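Local coordinates for Alr3699 protein (PDB 4XSO), which is a two-domain protein of the glycosyltransferase families in the GT-B clan, each domain built round a parallel beta sheet with helices on its sides, at residues 195-200 with 280-285; 205-210 with 341-346; 226-231 with 265-270; 284-289 with 297-302. One frame throughout, in Å; residues are numbered along the deposited sequence.

Contact 1. Residues 195-200 with 280-285; sequences SKLRQQ and MAACDL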
# COMPACT_ATOMS: atom_id res chain seq x y z
N SER A 195 40.93 26.88 -26.50
CA SER A 195 42.06 27.80 -26.26
C SER A 195 41.60 29.04 -25.53
O SER A 195 42.25 29.47 -24.58
CB SER A 195 42.77 28.16 -27.57
OG SER A 195 43.85 29.04 -27.28
N LYS A 196 40.45 29.59 -25.89
CA LYS A 196 39.97 30.76 -25.18
C LYS A 196 39.63 30.51 -23.74
O LYS A 196 39.88 31.35 -22.83
CB LYS A 196 38.74 31.36 -25.90
CG LYS A 196 39.15 32.20 -27.12
CD LYS A 196 40.41 33.07 -26.86
CE LYS A 196 40.55 34.31 -27.74
NZ LYS A 196 39.81 35.49 -27.20
N LEU A 197 38.95 29.41 -23.53
CA LEU A 197 38.54 29.06 -22.20
C LEU A 197 39.76 28.81 -21.29
O LEU A 197 39.76 29.29 -20.14
CB LEU A 197 37.58 27.84 -22.24
CG LEU A 197 37.02 27.37 -20.90
CD1 LEU A 197 36.27 28.45 -20.15
CD2 LEU A 197 36.09 26.19 -21.13
N ARG A 198 40.76 28.06 -21.77
CA ARG A 198 41.98 27.88 -20.99
C ARG A 198 42.65 29.28 -20.65
O ARG A 198 43.14 29.50 -19.56
CB ARG A 198 42.93 26.94 -21.71
CG ARG A 198 42.46 25.50 -21.71
CD ARG A 198 43.24 24.67 -22.71
NE ARG A 198 44.66 24.65 -22.43
CZ ARG A 198 45.29 23.84 -21.60
NH1 ARG A 198 44.63 22.91 -20.91
NH2 ARG A 198 46.59 23.92 -21.48
N GLN A 199 42.60 30.20 -21.60
CA GLN A 199 43.14 31.54 -21.43
C GLN A 199 42.43 32.28 -20.33
O GLN A 199 43.08 32.77 -19.44
CB GLN A 199 43.09 32.38 -22.73
CG GLN A 199 44.28 32.09 -23.62
CD GLN A 199 44.25 32.79 -24.98
OE1 GLN A 199 43.19 33.22 -25.48
NE2 GLN A 199 45.41 32.89 -25.61
N GLN A 200 41.09 32.33 -20.38
CA GLN A 200 40.32 33.02 -19.39
C GLN A 200 40.44 32.38 -18.01
O GLN A 200 40.29 33.05 -16.99
CB GLN A 200 38.87 33.05 -19.82
CG GLN A 200 38.68 33.92 -21.06
CD GLN A 200 37.23 34.24 -21.36
OE1 GLN A 200 36.33 33.81 -20.66
NE2 GLN A 200 37.00 35.02 -22.40
N MET A 280 35.38 20.35 -19.72
CA MET A 280 36.06 19.04 -19.96
C MET A 280 37.06 19.14 -21.14
O MET A 280 38.22 18.72 -21.10
CB MET A 280 35.00 17.98 -20.22
CG MET A 280 34.16 17.52 -19.01
SD MET A 280 33.12 16.09 -19.33
CE MET A 280 32.66 15.84 -17.60
N ALA A 281 36.58 19.72 -22.23
CA ALA A 281 37.39 19.92 -23.39
C ALA A 281 38.63 20.71 -23.07
O ALA A 281 39.70 20.44 -23.62
CB ALA A 281 36.61 20.60 -24.51
N ALA A 282 38.52 21.67 -22.16
CA ALA A 282 39.69 22.42 -21.82
C ALA A 282 40.66 21.73 -20.87
O ALA A 282 41.72 22.24 -20.66
CB ALA A 282 39.29 23.74 -21.29
N CYS A 283 40.30 20.59 -20.30
CA CYS A 283 41.22 19.82 -19.45
C CYS A 283 42.17 19.05 -20.35
O CYS A 283 41.95 18.95 -21.58
CB CYS A 283 40.43 18.86 -18.60
SG CYS A 283 39.48 19.78 -17.37
N ASP A 284 43.24 18.54 -19.76
CA ASP A 284 44.14 17.63 -20.42
C ASP A 284 43.85 16.23 -19.92
O ASP A 284 44.14 15.30 -20.59
CB ASP A 284 45.58 18.08 -20.15
CG ASP A 284 45.85 19.49 -20.71
OD1 ASP A 284 45.97 19.52 -21.95
OD2 ASP A 284 45.87 20.55 -19.96
N LEU A 285 43.22 16.09 -18.75
CA LEU A 285 42.80 14.80 -18.20
C LEU A 285 41.61 15.06 -17.31
O LEU A 285 41.55 16.09 -16.65
CB LEU A 285 43.94 14.19 -17.40
CG LEU A 285 43.68 13.01 -16.49
CD1 LEU A 285 43.32 11.82 -17.39
CD2 LEU A 285 44.91 12.64 -15.60
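With CG turned anti to the carbonyl carbon (chi1 -71°) and the chain bent at chi3 (60°), Arg198 lays its aliphatic part along Ala282 before its guanidinium turns to Asp284. Asp284 also has its CG beside the backbone N, which brings the carboxylate out to meet the arginine. One nitrogen carries the whole polar contact: Arg198 NH1 donates to Asp284 OD2 at 2.8 Å in a salt bridge and to Ala282 O at 3.0 Å. The two bonds differ in shape. The carbonyl oxygen lies in the guanidinium plane and is met almost head-on, whereas the carboxylate oxygen is met from its syn side but out of the carboxylate plane, the two flat groups standing 83° apart. The bridge is therefore single-point rather than bidentate. Nearer the backbone, Arg198 CG rests 3.7 Å from Ala282 CB, and Leu197 CD2 reaches the same methyl from the preceding position of its helix, 4.0 Å away. Arg198 NH2 also donates to Ala204 O and Asn206 O, which limits rotation of the guanidinium, and Asp284 OD2 accepts a further bond from Val208 N. The carboxylate thus has one charged and one neutral donor, an environment that would be expected to favour its ionised form. The contact fastens helix 191-201 to the turn between helix 276-282 and strand 285-287, at the start of an inner strand of a parallel sheet with strand order 3-2-1-4-5-6, the Rossmann-like topology of the C-terminal domain in GT-B proteins.

Contact 2. Residues 205-210 with 341-346; sequences NNFVVG and NIINTC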
# COMPACT_ATOMS: atom_id res chain seq x y z
N ASN A 205 49.13 27.43 -20.05
CA ASN A 205 50.41 26.73 -20.05
C ASN A 205 50.50 25.62 -19.05
O ASN A 205 51.57 25.13 -18.79
CB ASN A 205 51.56 27.73 -19.81
CG ASN A 205 51.62 28.77 -20.90
OD1 ASN A 205 51.85 28.45 -22.05
ND2 ASN A 205 51.37 30.02 -20.55
N ASN A 206 49.37 25.21 -18.48
CA ASN A 206 49.35 24.12 -17.52
C ASN A 206 48.89 22.74 -18.10
O ASN A 206 48.22 22.68 -19.16
CB ASN A 206 48.39 24.46 -16.39
CG ASN A 206 48.81 25.68 -15.61
OD1 ASN A 206 48.03 26.59 -15.39
ND2 ASN A 206 50.03 25.65 -15.14
N PHE A 207 49.17 21.68 -17.35
CA PHE A 207 48.51 20.38 -17.56
C PHE A 207 47.35 20.34 -16.59
O PHE A 207 47.53 20.27 -15.36
CB PHE A 207 49.46 19.20 -17.35
CG PHE A 207 48.90 17.88 -17.79
CD1 PHE A 207 48.08 17.15 -16.93
CD2 PHE A 207 49.14 17.40 -19.09
CE1 PHE A 207 47.53 15.96 -17.34
CE2 PHE A 207 48.62 16.17 -19.49
CZ PHE A 207 47.82 15.45 -18.60
N VAL A 208 46.15 20.41 -17.14
CA VAL A 208 44.97 20.60 -16.36
C VAL A 208 44.20 19.28 -16.13
O VAL A 208 43.71 18.65 -17.06
CB VAL A 208 44.05 21.62 -17.05
CG1 VAL A 208 42.74 21.77 -16.29
CG2 VAL A 208 44.72 22.98 -17.16
N VAL A 209 44.06 18.93 -14.88
CA VAL A 209 43.25 17.82 -14.47
C VAL A 209 41.94 18.33 -13.91
O VAL A 209 41.92 19.08 -12.91
CB VAL A 209 43.91 16.97 -13.37
CG1 VAL A 209 43.04 15.77 -13.06
CG2 VAL A 209 45.28 16.51 -13.80
N GLY A 210 40.82 17.91 -14.50
CA GLY A 210 39.52 18.41 -14.09
C GLY A 210 38.79 17.35 -13.29
O GLY A 210 38.82 16.15 -13.62
N ASN A 341 50.65 8.48 -10.76
CA ASN A 341 51.36 7.76 -11.78
C ASN A 341 50.66 7.86 -13.13
O ASN A 341 51.32 8.06 -14.17
CB ASN A 341 51.45 6.29 -11.42
CG ASN A 341 52.43 6.02 -10.29
OD1 ASN A 341 53.27 6.83 -9.93
ND2 ASN A 341 52.35 4.83 -9.77
N ILE A 342 49.33 7.76 -13.12
CA ILE A 342 48.57 7.99 -14.37
C ILE A 342 48.78 9.36 -14.90
O ILE A 342 48.98 9.56 -16.11
CB ILE A 342 47.06 7.74 -14.17
CG1 ILE A 342 46.81 6.26 -13.87
CG2 ILE A 342 46.28 8.14 -15.42
CD1 ILE A 342 47.52 5.30 -14.84
N ILE A 343 48.68 10.34 -14.03
CA ILE A 343 48.80 11.75 -14.48
C ILE A 343 50.18 11.97 -15.13
O ILE A 343 50.30 12.51 -16.23
CB ILE A 343 48.64 12.73 -13.29
CG1 ILE A 343 47.21 12.67 -12.79
CG2 ILE A 343 49.04 14.13 -13.71
CD1 ILE A 343 46.99 13.55 -11.55
N ASN A 344 51.21 11.47 -14.46
CA ASN A 344 52.55 11.52 -14.99
C ASN A 344 52.71 10.74 -16.33
O ASN A 344 53.41 11.18 -17.22
CB ASN A 344 53.55 11.04 -13.94
CG ASN A 344 53.92 12.13 -12.94
OD1 ASN A 344 54.31 13.21 -13.33
ND2 ASN A 344 53.78 11.86 -11.67
N THR A 345 52.05 9.58 -16.45
CA THR A 345 52.06 8.86 -17.69
C THR A 345 51.47 9.69 -18.79
O THR A 345 51.97 9.67 -19.90
CB THR A 345 51.24 7.59 -17.58
OG1 THR A 345 51.94 6.71 -16.71
CG2 THR A 345 51.05 6.94 -18.92
N CYS A 346 50.38 10.41 -18.46
CA CYS A 346 49.72 11.27 -19.46
C CYS A 346 50.57 12.47 -19.94
O CYS A 346 50.45 12.93 -21.08
CB CYS A 346 48.37 11.78 -18.92
SG CYS A 346 47.11 10.49 -18.89
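Val209 and Ile343, whose CA atoms are 8.2 Å apart, mark where the strand segment 207-210 and the helix segment 341-346 face each other, their axes approaching to 10.6 Å and running 139° apart in direction. Phe207 and Val209, two positions apart on the strand, both direct their side chains at the helix, and Ile343 and Cys346 answer from neighbouring turns. The phenyl group of Phe207, with CG anti to the backbone N and beside the carbonyl carbon (chi1 -170°), extends far enough for CZ to come within 3.7 Å of Cys346 CB; the approach to the ring is oblique. Its CE1 atom is more distantly placed, 4.3 Å from Ile343 CG2. The longer branch of Ile343 leaves through CG1, beside the backbone N, and carries CD1 to 4.1 Å from Val209 CG2, the two side chains crossing at about a right angle. Ile343 therefore straddles both strand residues, one with each branch. On the far side of the helix Thr345 turns its hydroxyl back to its own backbone: OG1 donates to Asn341 O at 2.9 Å from one face of the peptide plane, while Thr345 N reaches the same oxygen from the other face. Leu285 of the adjoining strand also packs on Phe207 and Ile343, and Phe329 on Cys346. No hydrogen bond crosses between the strand and the helix, so the helix is held on this face of the sheet by the fit of apolar groups, with backbone bonding kept within the helix and between strands.

Contact 3. Residues 226-231 with 265-270; sequences DALAQC and NRVKFL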
# COMPACT_ATOMS: atom_id res chain seq x y z
N ASP A 226 45.81 15.01 -2.95
CA ASP A 226 47.02 14.27 -2.52
C ASP A 226 47.87 13.85 -3.72
O ASP A 226 49.08 14.03 -3.74
CB ASP A 226 46.66 13.02 -1.75
CG ASP A 226 46.22 13.29 -0.33
OD1 ASP A 226 46.58 14.35 0.19
OD2 ASP A 226 45.50 12.44 0.26
N ALA A 227 47.25 13.37 -4.80
CA ALA A 227 48.03 13.05 -5.99
C ALA A 227 48.72 14.29 -6.59
O ALA A 227 49.82 14.19 -7.12
CB ALA A 227 47.16 12.38 -7.04
N LEU A 228 48.10 15.46 -6.53
CA LEU A 228 48.72 16.65 -7.12
C LEU A 228 50.07 16.94 -6.44
O LEU A 228 51.03 17.32 -7.08
CB LEU A 228 47.79 17.86 -6.97
CG LEU A 228 47.67 18.76 -8.19
CD1 LEU A 228 47.40 17.92 -9.43
CD2 LEU A 228 46.57 19.80 -8.02
N ALA A 229 50.11 16.69 -5.14
CA ALA A 229 51.33 16.82 -4.36
C ALA A 229 52.46 16.02 -4.96
O ALA A 229 53.61 16.34 -4.70
CB ALA A 229 51.07 16.39 -2.92
N GLN A 230 52.14 15.00 -5.77
CA GLN A 230 53.14 14.11 -6.35
C GLN A 230 53.38 14.32 -7.83
O GLN A 230 54.00 13.46 -8.44
CB GLN A 230 52.71 12.66 -6.12
CG GLN A 230 52.72 12.28 -4.64
CD GLN A 230 54.15 12.21 -4.16
OE1 GLN A 230 54.73 13.22 -3.74
NE2 GLN A 230 54.76 11.05 -4.35
N CYS A 231 52.90 15.44 -8.39
CA CYS A 231 52.90 15.73 -9.81
C CYS A 231 53.78 16.92 -10.09
O CYS A 231 53.93 17.77 -9.24
CB CYS A 231 51.46 16.09 -10.27
SG CYS A 231 50.49 14.59 -10.40
N ASN A 265 48.01 27.63 -5.33
CA ASN A 265 48.10 28.15 -6.65
C ASN A 265 48.07 27.09 -7.77
O ASN A 265 48.42 27.38 -8.87
CB ASN A 265 49.34 29.00 -6.81
CG ASN A 265 49.03 30.28 -7.58
OD1 ASN A 265 47.98 30.95 -7.31
ND2 ASN A 265 49.87 30.60 -8.56
N ARG A 266 47.68 25.88 -7.45
CA ARG A 266 47.63 24.79 -8.44
C ARG A 266 46.27 24.07 -8.38
O ARG A 266 46.15 23.00 -8.94
CB ARG A 266 48.75 23.80 -8.10
CG ARG A 266 50.13 24.38 -8.41
CD ARG A 266 51.21 23.40 -8.09
NE ARG A 266 51.09 22.21 -8.90
CZ ARG A 266 51.60 21.05 -8.54
NH1 ARG A 266 52.30 20.91 -7.40
NH2 ARG A 266 51.44 20.03 -9.32
N VAL A 267 45.32 24.60 -7.61
CA VAL A 267 43.96 24.08 -7.49
C VAL A 267 43.03 25.28 -7.66
O VAL A 267 43.26 26.30 -7.02
CB VAL A 267 43.72 23.38 -6.13
CG1 VAL A 267 42.34 22.72 -6.07
CG2 VAL A 267 44.76 22.32 -5.85
N LYS A 268 42.09 25.22 -8.63
CA LYS A 268 41.08 26.29 -8.83
C LYS A 268 39.71 25.71 -8.57
O LYS A 268 39.29 24.76 -9.25
CB LYS A 268 41.19 26.94 -10.22
CG LYS A 268 42.44 27.79 -10.42
CD LYS A 268 42.61 28.36 -11.84
CE LYS A 268 41.60 29.46 -12.19
NZ LYS A 268 42.10 30.87 -12.00
N PHE A 269 38.99 26.25 -7.58
CA PHE A 269 37.59 25.92 -7.41
C PHE A 269 36.77 26.83 -8.36
O PHE A 269 36.79 28.06 -8.20
CB PHE A 269 37.13 26.18 -6.00
CG PHE A 269 37.68 25.23 -4.96
CD1 PHE A 269 38.90 25.46 -4.35
CD2 PHE A 269 36.93 24.15 -4.52
CE1 PHE A 269 39.37 24.61 -3.34
CE2 PHE A 269 37.38 23.30 -3.55
CZ PHE A 269 38.63 23.53 -2.94
N LEU A 270 36.04 26.25 -9.33
CA LEU A 270 35.24 27.10 -10.27
C LEU A 270 33.80 27.25 -9.87
O LEU A 270 33.01 28.00 -10.50
CB LEU A 270 35.28 26.57 -11.71
CG LEU A 270 36.62 26.35 -12.30
CD1 LEU A 270 36.50 25.96 -13.76
CD2 LEU A 270 37.43 27.62 -12.13
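Leu228 spreads over one face of the Arg266 guanidinium, its CG atom 4.1 Å from Arg266 NH2, as the two side chains run past each other in opposite directions. One branch goes further: Leu228 CD2 lies 3.4 Å from Arg266 O and 3.8 Å from Val267 CG2, reaching the start of strand 267-271. The arginine, bent at chi3 (62°), brings its head back toward the type I turn that runs from Leu228 to Cys231. That turn is closed by Cys231 N donating to Leu228 O at 3.0 Å, and it presents the Cys231 carbonyl to the arginine, where NH2 makes only a weak bond to Cys231 O, 3.4 Å long with an N-H...O angle of 141°. The stronger hold on NH2 comes from Val235 O, at the start of the adjoining strand 235-240. Cys231 itself packs on Ile343 of helix 336-348, and Leu228 also touches Val235 and Ala237. The positive group is thus placed among backbone carbonyls and aliphatic carbon, with no carboxylate across this contact, so carbonyl dipoles probably stabilise its charge here, while the leucine shields one of its faces.

Contact 4. Residues 284-289 with 297-302; sequences DLVAHT and GRVIVE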
# COMPACT_ATOMS: atom_id res chain seq x y z
N ASP A 284 43.24 18.54 -19.76
CA ASP A 284 44.14 17.63 -20.42
C ASP A 284 43.85 16.23 -19.92
O ASP A 284 44.14 15.30 -20.59
CB ASP A 284 45.58 18.08 -20.15
CG ASP A 284 45.85 19.49 -20.71
OD1 ASP A 284 45.97 19.52 -21.95
OD2 ASP A 284 45.87 20.55 -19.96
N LEU A 285 43.22 16.09 -18.75
CA LEU A 285 42.80 14.80 -18.20
C LEU A 285 41.61 15.06 -17.31
O LEU A 285 41.55 16.09 -16.65
CB LEU A 285 43.94 14.19 -17.40
CG LEU A 285 43.68 13.01 -16.49
CD1 LEU A 285 43.32 11.82 -17.39
CD2 LEU A 285 44.91 12.64 -15.60
N VAL A 286 40.63 14.16 -17.34
CA VAL A 286 39.47 14.24 -16.49
C VAL A 286 39.66 13.15 -15.45
O VAL A 286 39.91 12.01 -15.83
CB VAL A 286 38.19 14.07 -17.27
CG1 VAL A 286 37.01 14.04 -16.32
CG2 VAL A 286 38.06 15.24 -18.24
N ALA A 287 39.58 13.49 -14.17
CA ALA A 287 39.62 12.52 -13.11
C ALA A 287 38.35 12.30 -12.38
O ALA A 287 37.79 13.20 -11.76
CB ALA A 287 40.71 12.93 -12.07
N HIS A 288 38.00 11.03 -12.31
CA HIS A 288 36.92 10.54 -11.46
C HIS A 288 37.63 9.81 -10.32
O HIS A 288 38.43 8.92 -10.59
CB HIS A 288 36.06 9.58 -12.29
CG HIS A 288 35.06 8.84 -11.48
ND1 HIS A 288 35.33 7.62 -10.90
CD2 HIS A 288 33.78 9.14 -11.14
CE1 HIS A 288 34.28 7.21 -10.22
NE2 HIS A 288 33.33 8.13 -10.33
N THR A 289 37.38 10.20 -9.08
CA THR A 289 38.16 9.62 -7.96
C THR A 289 37.25 9.31 -6.78
O THR A 289 37.66 9.49 -5.64
CB THR A 289 39.21 10.61 -7.47
OG1 THR A 289 38.57 11.78 -6.94
CG2 THR A 289 40.10 10.99 -8.64
N GLY A 297 29.19 5.93 -13.82
CA GLY A 297 29.68 7.31 -13.70
C GLY A 297 29.34 8.17 -14.91
O GLY A 297 30.04 8.05 -15.94
N ARG A 298 28.31 9.03 -14.83
CA ARG A 298 27.95 9.86 -16.01
C ARG A 298 29.18 10.66 -16.46
O ARG A 298 29.52 10.75 -17.64
CB ARG A 298 26.74 10.80 -15.72
CG ARG A 298 25.42 10.03 -15.52
CD ARG A 298 24.23 10.91 -15.13
NE ARG A 298 23.91 11.92 -16.14
CZ ARG A 298 23.26 11.69 -17.29
NH1 ARG A 298 22.73 10.50 -17.57
NH2 ARG A 298 23.08 12.68 -18.16
N VAL A 299 29.94 11.17 -15.50
CA VAL A 299 31.10 12.01 -15.81
C VAL A 299 32.18 11.30 -16.61
O VAL A 299 32.89 11.92 -17.44
CB VAL A 299 31.74 12.55 -14.49
CG1 VAL A 299 33.10 13.12 -14.72
CG2 VAL A 299 30.80 13.61 -13.92
N ILE A 300 32.33 10.03 -16.36
CA ILE A 300 33.32 9.22 -17.03
C ILE A 300 32.85 9.15 -18.51
O ILE A 300 33.58 9.45 -19.39
CB ILE A 300 33.38 7.83 -16.43
CG1 ILE A 300 33.87 7.90 -14.97
CG2 ILE A 300 34.27 6.93 -17.27
CD1 ILE A 300 33.76 6.53 -14.25
N VAL A 301 31.63 8.74 -18.75
CA VAL A 301 31.11 8.77 -20.15
C VAL A 301 31.17 10.14 -20.80
O VAL A 301 31.52 10.26 -21.96
CB VAL A 301 29.68 8.21 -20.23
CG1 VAL A 301 29.15 8.28 -21.69
CG2 VAL A 301 29.68 6.79 -19.76
N GLU A 302 30.89 11.20 -20.06
CA GLU A 302 30.92 12.54 -20.64
C GLU A 302 32.31 12.92 -21.08
O GLU A 302 32.49 13.42 -22.17
CB GLU A 302 30.33 13.56 -19.68
CG GLU A 302 28.84 13.34 -19.64
CD GLU A 302 28.11 14.26 -18.70
OE1 GLU A 302 28.53 14.35 -17.52
OE2 GLU A 302 27.08 14.82 -19.14
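His288 and Ile300 form the close-packed half of this contact. The imidazole, with CG anti to the backbone N (chi1 171°), stands out from the end of the strand, and Ile300 covers one of its faces: CD1 lies 3.9 Å from the centroid of the His288 ring and only 12° off the normal, a CH-pi contact almost over the centre. Ile300 CG1 follows the same line and comes within 3.8 Å of His288 CG, so the isoleucine lies along the base of the ring as well as above it. Gly297, at the N-cap of the helix, has no side chain, and Ile300 CD1 passes 4.2 Å from Gly297 CA. The ring is held by its nitrogens too: NE2 is hydrogen-bonded to Glu294 OE1, and ND1 has a weak bond with Ala313 N, which together would restrain the turn of the imidazole, the second only weakly. The other half is looser. Val286 CG1 and Val299 CG1 meet at 4.3 Å, a single methyl pair. Each pair sets a partly exposed residue, His288 or Val299, against a buried one, Ile300 or Val286, so the halves differ in closeness of packing and not in burial. Neither half has a hydrogen bond between the two segments; contact is by aliphatic groups and the face of the ring. The helix capped by Gly297 is the alpha element of a beta-alpha-beta unit, strand 285-287, helix 298-305 and strand 310-313, and Ile300 also packs on Ala312 of the parallel strand 310-313 and on Ala318 and Leu321 of helix 318-321.

All four contacts belong to the domain holding the six-stranded parallel sheet. Contacts 1 and 4 share Asp284 and Leu285 and have centres about 15 Å apart, Met280 of contact 1 packing against the helix of contact 4. Contact 2 borders both at the sheet: Asp284 N and Val208 O are 2.7 Å apart, and Gly210 O lies 2.8 Å from Ala287 N, where neighbouring strands pair. Contact 3 is closest to contact 2, about 10 Å between centres, and meets it at Ile343 CG2 and Cys231 SG, 3.6 Å apart. It does not touch contact 1 or 4, their nearest atoms being about 6 and 7 Å away.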